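Long-range contact in ionotropic glutamate receptor bacterial homologue (Nostoc punctiforme, PDB 2PYY), which binds L-glutamate through its ligand-binding core and probably gates a bacterial ion channel related to the ionotropic glutamate receptors: residues I57-I71 and R182-S194. Residues are numbered along the deposited sequence; the frame is centred on the assembly and turned at random.
Sequences IKDNKVNLGIAAISI and REESYGIILPNNS. With GLU (glutamic acid), chain E.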
loop_
_atom_site.group_PDB
_atom_site.type_symbol
_atom_site.label_atom_id
_atom_site.label_comp_id
_atom_site.label_asym_id
_atom_site.label_seq_id
_atom_site.Cartn_x
_atom_site.Cartn_y
_atom_site.Cartn_z
ATOM N N ILE B 57 11.203 -12.399 -6.278
ATOM C CA ILE B 57 12.171 -11.578 -5.554
ATOM C C ILE B 57 12.481 -12.273 -4.222
ATOM O O ILE B 57 13.639 -12.482 -3.872
ATOM C CB ILE B 57 11.597 -10.170 -5.237
ATOM C CG1 ILE B 57 11.484 -9.333 -6.513
ATOM C CG2 ILE B 57 12.498 -9.451 -4.223
ATOM C CD1 ILE B 57 12.807 -8.864 -7.073
ATOM N N LYS B 58 11.426 -12.628 -3.493
ATOM C CA LYS B 58 11.553 -13.286 -2.200
ATOM C C LYS B 58 12.395 -14.561 -2.257
ATOM O O LYS B 58 13.265 -14.761 -1.419
ATOM C CB LYS B 58 10.164 -13.610 -1.663
ATOM C CG LYS B 58 10.154 -14.145 -0.260
ATOM C CD LYS B 58 8.766 -14.008 0.349
ATOM C CE LYS B 58 8.692 -14.726 1.689
ATOM N NZ LYS B 58 8.942 -16.186 1.485
ATOM N N ASP B 59 12.145 -15.405 -3.253
ATOM C CA ASP B 59 12.873 -16.655 -3.383
ATOM C C ASP B 59 14.185 -16.521 -4.163
ATOM O O ASP B 59 14.723 -17.506 -4.666
ATOM C CB ASP B 59 11.979 -17.711 -4.037
ATOM C CG ASP B 59 10.621 -17.857 -3.342
ATOM O OD1 ASP B 59 10.527 -17.618 -2.118
ATOM O OD2 ASP B 59 9.649 -18.224 -4.031
ATOM N N ASN B 60 14.695 -15.295 -4.251
ATOM C CA ASN B 60 15.941 -15.009 -4.957
ATOM C C ASN B 60 16.010 -15.572 -6.386
ATOM O O ASN B 60 17.050 -16.094 -6.800
ATOM C CB ASN B 60 17.143 -15.521 -4.142
ATOM C CG ASN B 60 17.296 -14.805 -2.792
ATOM O OD1 ASN B 60 18.266 -15.034 -2.049
ATOM N ND2 ASN B 60 16.338 -13.932 -2.471
ATOM N N LYS B 61 14.913 -15.466 -7.138
ATOM C CA LYS B 61 14.881 -15.947 -8.520
ATOM C C LYS B 61 15.195 -14.796 -9.475
ATOM O O LYS B 61 15.451 -15.010 -10.658
ATOM C CB LYS B 61 13.508 -16.535 -8.862
ATOM C CG LYS B 61 13.257 -17.940 -8.336
ATOM C CD LYS B 61 11.768 -18.281 -8.331
ATOM C CE LYS B 61 11.156 -18.250 -9.723
ATOM N NZ LYS B 61 11.776 -19.268 -10.621
ATOM N N VAL B 62 15.141 -13.570 -8.962
ATOM C CA VAL B 62 15.458 -12.382 -9.754
ATOM C C VAL B 62 16.144 -11.392 -8.829
ATOM O O VAL B 62 16.046 -11.512 -7.605
ATOM C CB VAL B 62 14.198 -11.686 -10.339
ATOM C CG1 VAL B 62 13.543 -12.572 -11.370
ATOM C CG2 VAL B 62 13.228 -11.335 -9.221
ATOM N N ASN B 63 16.812 -10.398 -9.402
ATOM C CA ASN B 63 17.522 -9.422 -8.588
ATOM C C ASN B 63 16.705 -8.202 -8.201
ATOM O O ASN B 63 17.042 -7.506 -7.245
ATOM C CB ASN B 63 18.793 -8.995 -9.319
ATOM C CG ASN B 63 19.688 -10.174 -9.652
ATOM O OD1 ASN B 63 20.317 -10.768 -8.762
ATOM N ND2 ASN B 63 19.735 -10.535 -10.930
ATOM N N LEU B 64 15.628 -7.951 -8.936
ATOM C CA LEU B 64 14.770 -6.801 -8.672
ATOM C C LEU B 64 13.605 -6.877 -9.655
ATOM O O LEU B 64 13.590 -7.720 -10.541
ATOM C CB LEU B 64 15.550 -5.504 -8.897
ATOM C CG LEU B 64 15.944 -5.379 -10.370
ATOM C CD1 LEU B 64 14.921 -4.522 -11.082
ATOM C CD2 LEU B 64 17.319 -4.781 -10.501
ATOM N N GLY B 65 12.632 -5.988 -9.505
ATOM C CA GLY B 65 11.486 -6.008 -10.394
ATOM C C GLY B 65 10.948 -4.611 -10.630
ATOM O O GLY B 65 11.071 -3.739 -9.773
ATOM N N ILE B 66 10.357 -4.387 -11.793
ATOM C CA ILE B 66 9.810 -3.080 -12.109
ATOM C C ILE B 66 8.615 -3.270 -13.033
ATOM O O ILE B 66 8.592 -4.182 -13.868
ATOM C CB ILE B 66 10.863 -2.180 -12.810
ATOM C CG1 ILE B 66 10.261 -0.808 -13.099
ATOM C CG2 ILE B 66 11.302 -2.827 -14.125
ATOM C CD1 ILE B 66 11.247 0.204 -13.696
ATOM N N ALA B 67 7.623 -2.410 -12.870
ATOM C CA ALA B 67 6.403 -2.431 -13.678
ATOM C C ALA B 67 5.589 -1.240 -13.188
ATOM O O ALA B 67 5.998 -0.086 -13.347
ATOM C CB ALA B 67 5.643 -3.735 -13.455
ATOM N N ALA B 68 4.449 -1.538 -12.584
ATOM C CA ALA B 68 3.573 -0.534 -12.021
ATOM C C ALA B 68 3.379 -1.042 -10.589
ATOM O O ALA B 68 2.263 -1.331 -10.160
ATOM C CB ALA B 68 2.242 -0.521 -12.772
ATOM N N ILE B 69 4.492 -1.158 -9.872
ATOM C CA ILE B 69 4.527 -1.673 -8.512
ATOM C C ILE B 69 4.349 -0.658 -7.378
ATOM O O ILE B 69 5.271 0.085 -7.048
ATOM C CB ILE B 69 5.862 -2.442 -8.271
ATOM C CG1 ILE B 69 6.122 -3.400 -9.438
ATOM C CG2 ILE B 69 5.787 -3.225 -6.943
ATOM C CD1 ILE B 69 7.392 -4.233 -9.316
ATOM N N SER B 70 3.168 -0.632 -6.776
ATOM C CA SER B 70 2.891 0.293 -5.687
ATOM C C SER B 70 3.748 0.012 -4.462
ATOM O O SER B 70 3.927 -1.136 -4.059
ATOM C CB SER B 70 1.420 0.196 -5.294
ATOM O OG SER B 70 0.601 0.563 -6.381
ATOM N N ILE B 71 4.273 1.080 -3.878
ATOM C CA ILE B 71 5.071 0.996 -2.670
ATOM C C ILE B 71 4.061 1.049 -1.514
ATOM O O ILE B 71 3.261 1.988 -1.410
ATOM C CB ILE B 71 6.028 2.209 -2.572
ATOM C CG1 ILE B 71 6.982 2.195 -3.780
ATOM C CG2 ILE B 71 6.817 2.175 -1.246
ATOM C CD1 ILE B 71 7.935 3.355 -3.821
ATOM N N ARG B 182 -7.045 6.725 -3.399
ATOM C CA ARG B 182 -5.862 6.669 -2.558
ATOM C C ARG B 182 -4.641 6.863 -3.458
ATOM O O ARG B 182 -4.551 6.278 -4.543
ATOM C CB ARG B 182 -5.763 5.319 -1.820
ATOM C CG ARG B 182 -4.599 5.266 -0.815
ATOM C CD ARG B 182 -4.616 4.060 0.144
ATOM N NE ARG B 182 -4.218 2.793 -0.484
ATOM C CZ ARG B 182 -3.966 1.659 0.180
ATOM N NH1 ARG B 182 -4.066 1.619 1.502
ATOM N NH2 ARG B 182 -3.622 0.559 -0.483
ATOM N N GLU B 183 -3.712 7.698 -3.008
ATOM C CA GLU B 183 -2.500 7.964 -3.762
ATOM C C GLU B 183 -1.406 6.969 -3.448
ATOM O O GLU B 183 -1.100 6.709 -2.284
ATOM C CB GLU B 183 -1.982 9.367 -3.467
ATOM C CG GLU B 183 -2.791 10.471 -4.110
ATOM C CD GLU B 183 -2.258 11.851 -3.786
ATOM O OE1 GLU B 183 -2.706 12.820 -4.440
ATOM O OE2 GLU B 183 -1.397 11.970 -2.877
ATOM N N GLU B 184 -0.811 6.415 -4.495
ATOM C CA GLU B 184 0.271 5.453 -4.329
ATOM C C GLU B 184 1.372 5.823 -5.306
ATOM O O GLU B 184 1.107 6.364 -6.375
ATOM C CB GLU B 184 -0.207 4.030 -4.650
ATOM C CG GLU B 184 -1.525 3.613 -4.003
ATOM C CD GLU B 184 -1.834 2.128 -4.167
ATOM O OE1 GLU B 184 -1.766 1.602 -5.316
ATOM O OE2 GLU B 184 -2.167 1.488 -3.139
ATOM N N SER B 185 2.610 5.549 -4.940
ATOM C CA SER B 185 3.694 5.839 -5.848
ATOM C C SER B 185 4.266 4.486 -6.252
ATOM O O SER B 185 4.121 3.492 -5.523
ATOM C CB SER B 185 4.754 6.719 -5.172
ATOM O OG SER B 185 5.631 5.952 -4.374
ATOM N N TYR B 186 4.865 4.433 -7.437
ATOM C CA TYR B 186 5.474 3.198 -7.924
ATOM C C TYR B 186 6.963 3.287 -7.707
ATOM O O TYR B 186 7.539 4.374 -7.783
ATOM C CB TYR B 186 5.262 2.997 -9.420
ATOM C CG TYR B 186 3.834 2.935 -9.864
ATOM C CD1 TYR B 186 2.831 2.430 -9.030
ATOM C CD2 TYR B 186 3.485 3.348 -11.147
ATOM C CE1 TYR B 186 1.512 2.340 -9.474
ATOM C CE2 TYR B 186 2.177 3.260 -11.598
ATOM C CZ TYR B 186 1.199 2.757 -10.759
ATOM O OH TYR B 186 -0.088 2.680 -11.232
ATOM N N GLY B 187 7.588 2.135 -7.489
ATOM C CA GLY B 187 9.019 2.100 -7.283
ATOM C C GLY B 187 9.556 0.793 -7.828
ATOM O O GLY B 187 8.781 -0.058 -8.291
ATOM N N ILE B 188 10.876 0.651 -7.821
ATOM C CA ILE B 188 11.526 -0.576 -8.271
ATOM C C ILE B 188 11.611 -1.375 -6.970
ATOM O O ILE B 188 12.034 -0.838 -5.935
ATOM C CB ILE B 188 12.941 -0.267 -8.864
ATOM C CG1 ILE B 188 12.770 0.449 -10.215
ATOM C CG2 ILE B 188 13.752 -1.559 -9.060
ATOM C CD1 ILE B 188 14.061 1.092 -10.793
ATOM N N ILE B 189 11.147 -2.622 -6.988
ATOM C CA ILE B 189 11.182 -3.433 -5.774
ATOM C C ILE B 189 12.473 -4.240 -5.792
ATOM O O ILE B 189 12.857 -4.784 -6.829
ATOM C CB ILE B 189 9.914 -4.354 -5.681
ATOM C CG1 ILE B 189 9.784 -4.952 -4.276
ATOM C CG2 ILE B 189 9.969 -5.438 -6.759
ATOM C CD1 ILE B 189 8.391 -5.488 -3.964
ATOM N N LEU B 190 13.129 -4.302 -4.638
ATOM C CA LEU B 190 14.405 -4.984 -4.501
ATOM C C LEU B 190 14.420 -5.808 -3.233
ATOM O O LEU B 190 13.618 -5.575 -2.329
ATOM C CB LEU B 190 15.519 -3.938 -4.382
ATOM C CG LEU B 190 15.526 -2.810 -5.398
ATOM C CD1 LEU B 190 15.803 -1.479 -4.718
ATOM C CD2 LEU B 190 16.550 -3.119 -6.455
ATOM N N PRO B 191 15.333 -6.787 -3.151
ATOM C CA PRO B 191 15.405 -7.598 -1.937
ATOM C C PRO B 191 16.081 -6.736 -0.867
ATOM O O PRO B 191 16.753 -5.762 -1.199
ATOM C CB PRO B 191 16.267 -8.783 -2.366
ATOM C CG PRO B 191 17.140 -8.201 -3.441
ATOM C CD PRO B 191 16.181 -7.345 -4.217
ATOM N N ASN B 192 15.885 -7.072 0.402
ATOM C CA ASN B 192 16.515 -6.304 1.472
ATOM C C ASN B 192 18.025 -6.298 1.314
ATOM O O ASN B 192 18.598 -7.268 0.825
ATOM C CB ASN B 192 16.198 -6.898 2.838
ATOM C CG ASN B 192 14.756 -6.702 3.235
ATOM O OD1 ASN B 192 14.165 -5.641 2.997
ATOM N ND2 ASN B 192 14.175 -7.725 3.855
ATOM N N ASN B 193 18.663 -5.209 1.730
ATOM C CA ASN B 193 20.117 -5.096 1.665
ATOM C C ASN B 193 20.682 -5.202 0.258
ATOM O O ASN B 193 21.850 -5.548 0.081
ATOM C CB ASN B 193 20.762 -6.185 2.527
ATOM C CG ASN B 193 20.385 -6.071 3.982
ATOM O OD1 ASN B 193 20.249 -7.079 4.681
ATOM N ND2 ASN B 193 20.225 -4.841 4.457
ATOM N N SER B 194 19.860 -4.925 -0.745
ATOM C CA SER B 194 20.326 -5.007 -2.117
ATOM C C SER B 194 21.356 -3.927 -2.390
ATOM O O SER B 194 21.141 -2.753 -2.086
ATOM C CB SER B 194 19.163 -4.847 -3.093
ATOM O OG SER B 194 19.648 -4.581 -4.397
HETATM N N GLU E . 0.008 -0.854 -8.760
HETATM C CA GLU E . -0.650 -2.170 -8.511
HETATM C C GLU E . 0.074 -2.906 -7.388
HETATM O O GLU E . 1.277 -2.633 -7.195
HETATM C CB GLU E . -0.616 -3.025 -9.779
HETATM C CG GLU E . -1.375 -4.343 -9.660
HETATM C CD GLU E . -1.196 -5.242 -10.877
HETATM O OE1 GLU E . -1.933 -6.243 -10.990
HETATM O OE2 GLU E . -0.316 -4.947 -11.715
HETATM O OXT GLU E . -0.561 -3.747 -6.719
HETATM O O HOH W 1 19.153 -6.850 -5.696
HETATM O O HOH W 2 7.259 -0.432 -10.690
HETATM O O HOH W 3 3.085 4.899 -2.054
#
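Part of the glutamate pocket, gripping the ligand's amino nitrogen and a carboxylate oxygen, is built in the periplasmic-binding-protein fold of this receptor core where A68, I69 and S70 run beside Y186 and E184. G65 and I189 form an antiparallel hydrogen-bonded pair, G65 N to I189 O at 2.9 Å; nearer the ligand S70 and Y186 bridge, flanked by the bonds from G187 N to I69 O and from I71 N to S185 O. The register slips by two residues between these places, and one water fills in, accepting from A67 N and I69 N and donating to G187 O. Beyond it, A68 O and S70 N point to the ligand: A68 O takes the ligand N, while S70 N donates to the ligand O at 2.8 Å. With OG beside its own backbone N (chi1 -62°), S70 also accepts the ligand ammonium and donates to E184 OE1 at 2.8 Å, reaching that oxygen from 57° out of the carboxylate plane. T122 OG1 also bonds E184 OE1, and R182 NH2 forms a salt bridge to OE2. Without this carboxylate, as with an alanine here, the S70 hydroxyl would probably lose its acceptor, and T122 and R182 a partner each. The Y186 ring lies over A68, whose CB makes a CH-pi contact 4.2 Å from the centroid, while the phenol OH bonds D158 and S88. Farther along, I188 packs against L64 CD1 through CG2 and I66 CD1 through CG1, beside W31 of helix 26-38; the I189 and I69 side chains cross at about a right angle, I189 CG2 lying 3.8 Å from I69 CD1.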